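PDB 2DWU: glutamate racemase from Bacillus anthracis, which belongs to the Asp/Glu/hydantoin racemase family and holds D-glutamic acid between two alpha/beta domains built on parallel sheets. Local coordinates for residues V12-V17 / V75-A80; G117-V122 / L184-T189. All coordinates share one frame; numbering follows the deposited sequence.

Contact 1 (V12-V17 / V75-A80); sequences VLDSGV and VACNTA. With DGL (D-glutamic acid), chain H.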
loop_
_atom_site.group_PDB
_atom_site.type_symbol
_atom_site.label_atom_id
_atom_site.label_comp_id
_atom_site.label_asym_id
_atom_site.label_seq_id
_atom_site.Cartn_x
_atom_site.Cartn_y
_atom_site.Cartn_z
ATOM N N VAL B 12 -18.102 1.594 8.169
ATOM C CA VAL B 12 -17.949 0.872 6.886
ATOM C C VAL B 12 -19.342 0.721 6.285
ATOM O O VAL B 12 -20.262 0.244 6.965
ATOM C CB VAL B 12 -17.325 -0.544 7.091
ATOM C CG1 VAL B 12 -17.145 -1.242 5.728
ATOM C CG2 VAL B 12 -15.968 -0.440 7.799
ATOM N N LEU B 13 -19.526 1.150 5.035
ATOM C CA LEU B 13 -20.839 0.984 4.415
ATOM C C LEU B 13 -20.716 0.187 3.116
ATOM O O LEU B 13 -19.685 0.220 2.422
ATOM C CB LEU B 13 -21.538 2.342 4.197
ATOM C CG LEU B 13 -20.915 3.390 3.273
ATOM C CD1 LEU B 13 -21.169 3.027 1.775
ATOM C CD2 LEU B 13 -21.569 4.758 3.572
ATOM N N ASP B 14 -21.772 -0.556 2.820
ATOM C CA ASP B 14 -21.793 -1.406 1.641
ATOM C C ASP B 14 -23.239 -1.617 1.244
ATOM O O ASP B 14 -24.144 -1.324 2.010
ATOM C CB ASP B 14 -21.150 -2.759 1.983
ATOM C CG ASP B 14 -21.135 -3.700 0.781
ATOM O OD1 ASP B 14 -20.628 -3.283 -0.286
ATOM O OD2 ASP B 14 -21.641 -4.838 0.875
ATOM N N SER B 15 -23.454 -2.135 0.046
ATOM C CA SER B 15 -24.801 -2.417 -0.391
ATOM C C SER B 15 -25.387 -3.658 0.291
ATOM O O SER B 15 -26.600 -3.851 0.236
ATOM C CB SER B 15 -24.815 -2.621 -1.906
ATOM O OG SER B 15 -24.128 -3.813 -2.276
ATOM N N GLY B 16 -24.551 -4.491 0.929
ATOM C CA GLY B 16 -25.052 -5.701 1.563
ATOM C C GLY B 16 -24.026 -6.486 2.351
ATOM O O GLY B 16 -23.421 -5.947 3.284
ATOM N N VAL B 17 -23.838 -7.757 1.991
ATOM C CA VAL B 17 -22.876 -8.623 2.663
ATOM C C VAL B 17 -21.496 -8.608 2.009
ATOM O O VAL B 17 -20.499 -8.878 2.666
ATOM C CB VAL B 17 -23.354 -10.116 2.728
ATOM C CG1 VAL B 17 -24.474 -10.268 3.726
ATOM C CG2 VAL B 17 -23.826 -10.601 1.350
ATOM N N VAL B 75 -15.974 3.299 2.227
ATOM C CA VAL B 75 -17.049 2.951 1.291
ATOM C C VAL B 75 -16.520 1.643 0.729
ATOM O O VAL B 75 -15.677 1.601 -0.152
ATOM C CB VAL B 75 -17.200 4.007 0.168
ATOM C CG1 VAL B 75 -18.340 3.588 -0.798
ATOM C CG2 VAL B 75 -17.547 5.326 0.786
ATOM N N ALA B 76 -17.009 0.562 1.307
ATOM C CA ALA B 76 -16.551 -0.765 0.933
ATOM C C ALA B 76 -17.072 -1.264 -0.413
ATOM O O ALA B 76 -16.482 -2.175 -1.029
ATOM C CB ALA B 76 -16.942 -1.754 2.045
ATOM N N CYS B 77 -18.183 -0.690 -0.847
ATOM C CA CYS B 77 -18.843 -1.077 -2.097
ATOM C C CYS B 77 -18.239 -0.319 -3.279
ATOM O O CYS B 77 -18.232 0.903 -3.268
ATOM C CB CYS B 77 -20.331 -0.737 -1.967
ATOM S SG CYS B 77 -21.322 -1.092 -3.417
ATOM N N ASN B 78 -17.737 -1.049 -4.283
ATOM C CA ASN B 78 -17.142 -0.391 -5.443
ATOM C C ASN B 78 -18.189 0.409 -6.214
ATOM O O ASN B 78 -17.872 1.481 -6.734
ATOM C CB ASN B 78 -16.478 -1.432 -6.376
ATOM C CG ASN B 78 -15.337 -2.183 -5.689
ATOM O OD1 ASN B 78 -14.117 -1.952 -5.965
ATOM N ND2 ASN B 78 -15.692 -3.091 -4.825
ATOM N N THR B 79 -19.422 -0.107 -6.298
ATOM C CA THR B 79 -20.509 0.590 -7.007
ATOM C C THR B 79 -20.856 1.903 -6.302
ATOM O O THR B 79 -21.017 2.958 -6.938
ATOM C CB THR B 79 -21.773 -0.306 -7.068
ATOM O OG1 THR B 79 -21.434 -1.537 -7.725
ATOM C CG2 THR B 79 -22.900 0.391 -7.831
ATOM N N ALA B 80 -20.931 1.825 -4.974
ATOM C CA ALA B 80 -21.243 2.986 -4.160
ATOM C C ALA B 80 -20.100 3.994 -4.252
ATOM O O ALA B 80 -20.336 5.212 -4.363
ATOM C CB ALA B 80 -21.470 2.537 -2.694
HETATM N N DGL H . -21.006 -4.414 -3.304
HETATM C CA DGL H . -21.191 -4.260 -4.781
HETATM C C DGL H . -19.927 -3.786 -5.409
HETATM O O DGL H . -19.900 -3.298 -6.532
HETATM C CB DGL H . -21.612 -5.610 -5.404
HETATM C CG DGL H . -23.116 -5.815 -5.103
HETATM C CD DGL H . -24.035 -4.813 -5.672
HETATM O OE1 DGL H . -24.291 -4.723 -6.874
HETATM O OE2 DGL H . -24.574 -3.980 -4.812
HETATM O OXT DGL H . -18.836 -3.901 -4.704
#
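Val-75, at the end of its strand, lies beside Leu-13 of the neighbouring parallel strand, the two side chains pointing the same way with Leu-13 CD1 against Val-75 CG1 (3.9 Å). Helix 51-65 covers Leu-13 through Val-58, Met-61 and Val-62. At Ala-76 the backbone N donates to Leu-13 O (2.9 Å), while its methyl meets Val-12 CG1. Cys-77 turns its CB onto Asp-14 OD1, only 3.1 Å away. With SG anti to the backbone N (chi1 178°), its sulfur reaches the D-glutamic acid, 3.3 Å from the ligand N, and as N-cap of helix 78-91 also accepts from Ala-80 N. The same ligand N gives weak hydrogen bonds to Asp-14 OD1 and Ser-15 OG. Asp-14 OD2 is occupied elsewhere, taking Gly-16 N from above the carboxylate plane in an Asx turn, and Gly-19 N. Asn-78 grips ligand OXT twice, through its backbone N and, nearly straight (165°), through ND2. Thr-79 holds the other oxygen, O, with its backbone N and with OG1 (2.6 Å). Ser-15 OG donates to OE2 at the ligand's far end. Strand ends and a helix N-terminus thus form a ligand pocket at the C-terminal edge of a parallel alpha/beta sheet.

Contact 2 (G117-V122 / L184-T189); sequences GVIGTV and LILGCT. With DGL (D-glutamic acid), chain H.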
loop_
_atom_site.group_PDB
_atom_site.type_symbol
_atom_site.label_atom_id
_atom_site.label_comp_id
_atom_site.label_asym_id
_atom_site.label_seq_id
_atom_site.Cartn_x
_atom_site.Cartn_y
_atom_site.Cartn_z
ATOM N N GLY B 117 -6.305 -4.700 -16.333
ATOM C CA GLY B 117 -7.709 -4.981 -16.556
ATOM C C GLY B 117 -8.469 -4.697 -15.254
ATOM O O GLY B 117 -7.883 -4.681 -14.176
ATOM N N VAL B 118 -9.760 -4.423 -15.352
ATOM C CA VAL B 118 -10.568 -4.277 -14.135
ATOM C C VAL B 118 -11.975 -4.722 -14.459
ATOM O O VAL B 118 -12.509 -4.420 -15.529
ATOM C CB VAL B 118 -10.592 -2.851 -13.550
ATOM C CG1 VAL B 118 -11.149 -1.855 -14.568
ATOM C CG2 VAL B 118 -11.442 -2.854 -12.266
ATOM N N ILE B 119 -12.560 -5.469 -13.527
ATOM C CA ILE B 119 -13.907 -6.015 -13.671
ATOM C C ILE B 119 -14.763 -5.542 -12.509
ATOM O O ILE B 119 -14.254 -5.289 -11.406
ATOM C CB ILE B 119 -13.921 -7.572 -13.733
ATOM C CG1 ILE B 119 -13.147 -8.190 -12.557
ATOM C CG2 ILE B 119 -13.311 -7.995 -15.091
ATOM C CD1 ILE B 119 -13.348 -9.700 -12.436
ATOM N N GLY B 120 -16.060 -5.400 -12.753
ATOM C CA GLY B 120 -16.936 -4.935 -11.691
ATOM C C GLY B 120 -18.347 -4.853 -12.200
ATOM O O GLY B 120 -18.648 -5.359 -13.292
ATOM N N THR B 121 -19.225 -4.231 -11.420
ATOM C CA THR B 121 -20.630 -4.112 -11.828
ATOM C C THR B 121 -20.777 -3.123 -12.971
ATOM O O THR B 121 -19.867 -2.368 -13.285
ATOM C CB THR B 121 -21.514 -3.539 -10.695
ATOM O OG1 THR B 121 -21.063 -2.201 -10.393
ATOM C CG2 THR B 121 -21.467 -4.412 -9.447
ATOM N N VAL B 122 -21.947 -3.142 -13.595
ATOM C CA VAL B 122 -22.195 -2.201 -14.660
ATOM C C VAL B 122 -22.030 -0.761 -14.148
ATOM O O VAL B 122 -21.412 0.068 -14.813
ATOM C CB VAL B 122 -23.593 -2.406 -15.230
ATOM C CG1 VAL B 122 -23.947 -1.245 -16.128
ATOM C CG2 VAL B 122 -23.640 -3.716 -15.999
ATOM N N LEU B 184 -5.007 -7.524 -12.921
ATOM C CA LEU B 184 -6.468 -7.463 -12.960
ATOM C C LEU B 184 -6.965 -7.002 -11.596
ATOM O O LEU B 184 -6.651 -7.623 -10.580
ATOM C CB LEU B 184 -7.084 -8.846 -13.251
ATOM C CG LEU B 184 -8.618 -8.816 -13.103
ATOM C CD1 LEU B 184 -9.214 -8.134 -14.306
ATOM C CD2 LEU B 184 -9.174 -10.235 -12.936
ATOM N N ILE B 185 -7.722 -5.915 -11.581
ATOM C CA ILE B 185 -8.296 -5.419 -10.338
ATOM C C ILE B 185 -9.682 -6.031 -10.135
ATOM O O ILE B 185 -10.546 -5.952 -11.028
ATOM C CB ILE B 185 -8.436 -3.890 -10.371
ATOM C CG1 ILE B 185 -7.053 -3.239 -10.529
ATOM C CG2 ILE B 185 -9.154 -3.403 -9.065
ATOM C CD1 ILE B 185 -7.119 -1.724 -10.820
ATOM N N LEU B 186 -9.893 -6.680 -8.989
ATOM C CA LEU B 186 -11.218 -7.219 -8.669
ATOM C C LEU B 186 -12.034 -6.038 -8.120
ATOM O O LEU B 186 -12.069 -5.795 -6.899
ATOM C CB LEU B 186 -11.091 -8.312 -7.605
ATOM C CG LEU B 186 -10.208 -9.493 -7.957
ATOM C CD1 LEU B 186 -10.289 -10.559 -6.832
ATOM C CD2 LEU B 186 -10.670 -10.110 -9.291
ATOM N N GLY B 187 -12.683 -5.318 -9.037
ATOM C CA GLY B 187 -13.445 -4.128 -8.703
ATOM C C GLY B 187 -14.862 -4.318 -8.191
ATOM O O GLY B 187 -15.757 -3.557 -8.548
ATOM N N CYS B 188 -15.024 -5.300 -7.319
ATOM C CA CYS B 188 -16.324 -5.614 -6.735
ATOM C C CYS B 188 -16.052 -6.362 -5.425
ATOM O O CYS B 188 -15.141 -7.188 -5.353
ATOM C CB CYS B 188 -17.117 -6.512 -7.685
ATOM S SG CYS B 188 -18.736 -7.047 -7.027
ATOM N N THR B 189 -16.873 -6.075 -4.413
ATOM C CA THR B 189 -16.737 -6.685 -3.096
ATOM C C THR B 189 -16.776 -8.203 -3.112
ATOM O O THR B 189 -16.152 -8.846 -2.278
ATOM C CB THR B 189 -17.904 -6.271 -2.153
ATOM O OG1 THR B 189 -19.152 -6.457 -2.830
ATOM C CG2 THR B 189 -17.770 -4.817 -1.706
HETATM N N DGL H . -21.006 -4.414 -3.304
HETATM C CA DGL H . -21.191 -4.260 -4.781
HETATM C C DGL H . -19.927 -3.786 -5.409
HETATM O O DGL H . -19.900 -3.298 -6.532
HETATM C CB DGL H . -21.612 -5.610 -5.404
HETATM C CG DGL H . -23.116 -5.815 -5.103
HETATM C CD DGL H . -24.035 -4.813 -5.672
HETATM O OE1 DGL H . -24.291 -4.723 -6.874
HETATM O OE2 DGL H . -24.574 -3.980 -4.812
HETATM O OXT DGL H . -18.836 -3.901 -4.704
HETATM O O HOH W 1 -18.345 -3.256 -8.777
#
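Two neighbouring strands of a four-stranded parallel sheet, 115-120 and 183-187, meet here and run on into the D-glutamic acid pocket. Gly-117 O accepts from Ile-185 N (2.9 Å), the donor tilted 31° from the carbonyl plane, and Leu-184 CA adds a CA-H...O contact to the same oxygen. Ile-185 O is likewise shared, receiving Ile-119 N nearly head-on and a CA-H...O contact from Val-118. Ile-119 O closes the series with a weak, bent bond from Gly-187 N.

On one face Val-118, modelled in two conformers, brings CG2 to 3.7 Å from Ile-185 CB in one of them, a contact that is doubtful to that extent. The other face carries Ile-119, whose branches divide the work: CG2 meets Leu-184 CD1, the side chains at about a right angle, while CD1 lies alongside Leu-186 CD2 (4.2 Å). Leu-184 also lays CD1 against the peptide of Gly-117. This is the layering of an alpha/beta domain: helices 162-177 and 195-202 cover the Ile-119, Leu-184 and Leu-186 side.

An inverse gamma turn centred on Leu-186 bends the end of this segment; beyond it comes Cys-188, whose SG sits 3.6 Å from ligand CB. Thr-189 grips two ligand groups, its backbone N donating almost straight to OXT (170°) and its OG1 accepting from the ligand N (2.8 Å). Across from it, Thr-121 sets CG2 against ligand O. A water bridges the two chain segments and the ligand: it accepts from Thr-121 N and donates to Gly-187 O (2.6 Å) and ligand O.

Contacts 1 and 2 belong to different parallel sheets, follow one another along the chain, and have centres about 14 Å apart. They face each other across the D-glutamic acid, with Cys-77 from contact 1 and Cys-188 from contact 2 both presenting sulfur to it. Direct contact is also made: Thr-79 OG1 lies 2.8 Å from Thr-121 OG1, a probable hydrogen bond, and Asn-78 CB packs on Gly-187 O at 3.1 Å. Both contacts supply partners to the same ligand groups, residues 75-80 and 184-189 sharing OXT. Tyr-46 and Gly-47 add backbone N-H donors from outside both contacts. The potassium ion is remote, about 14 Å from the Ser-15 side chain.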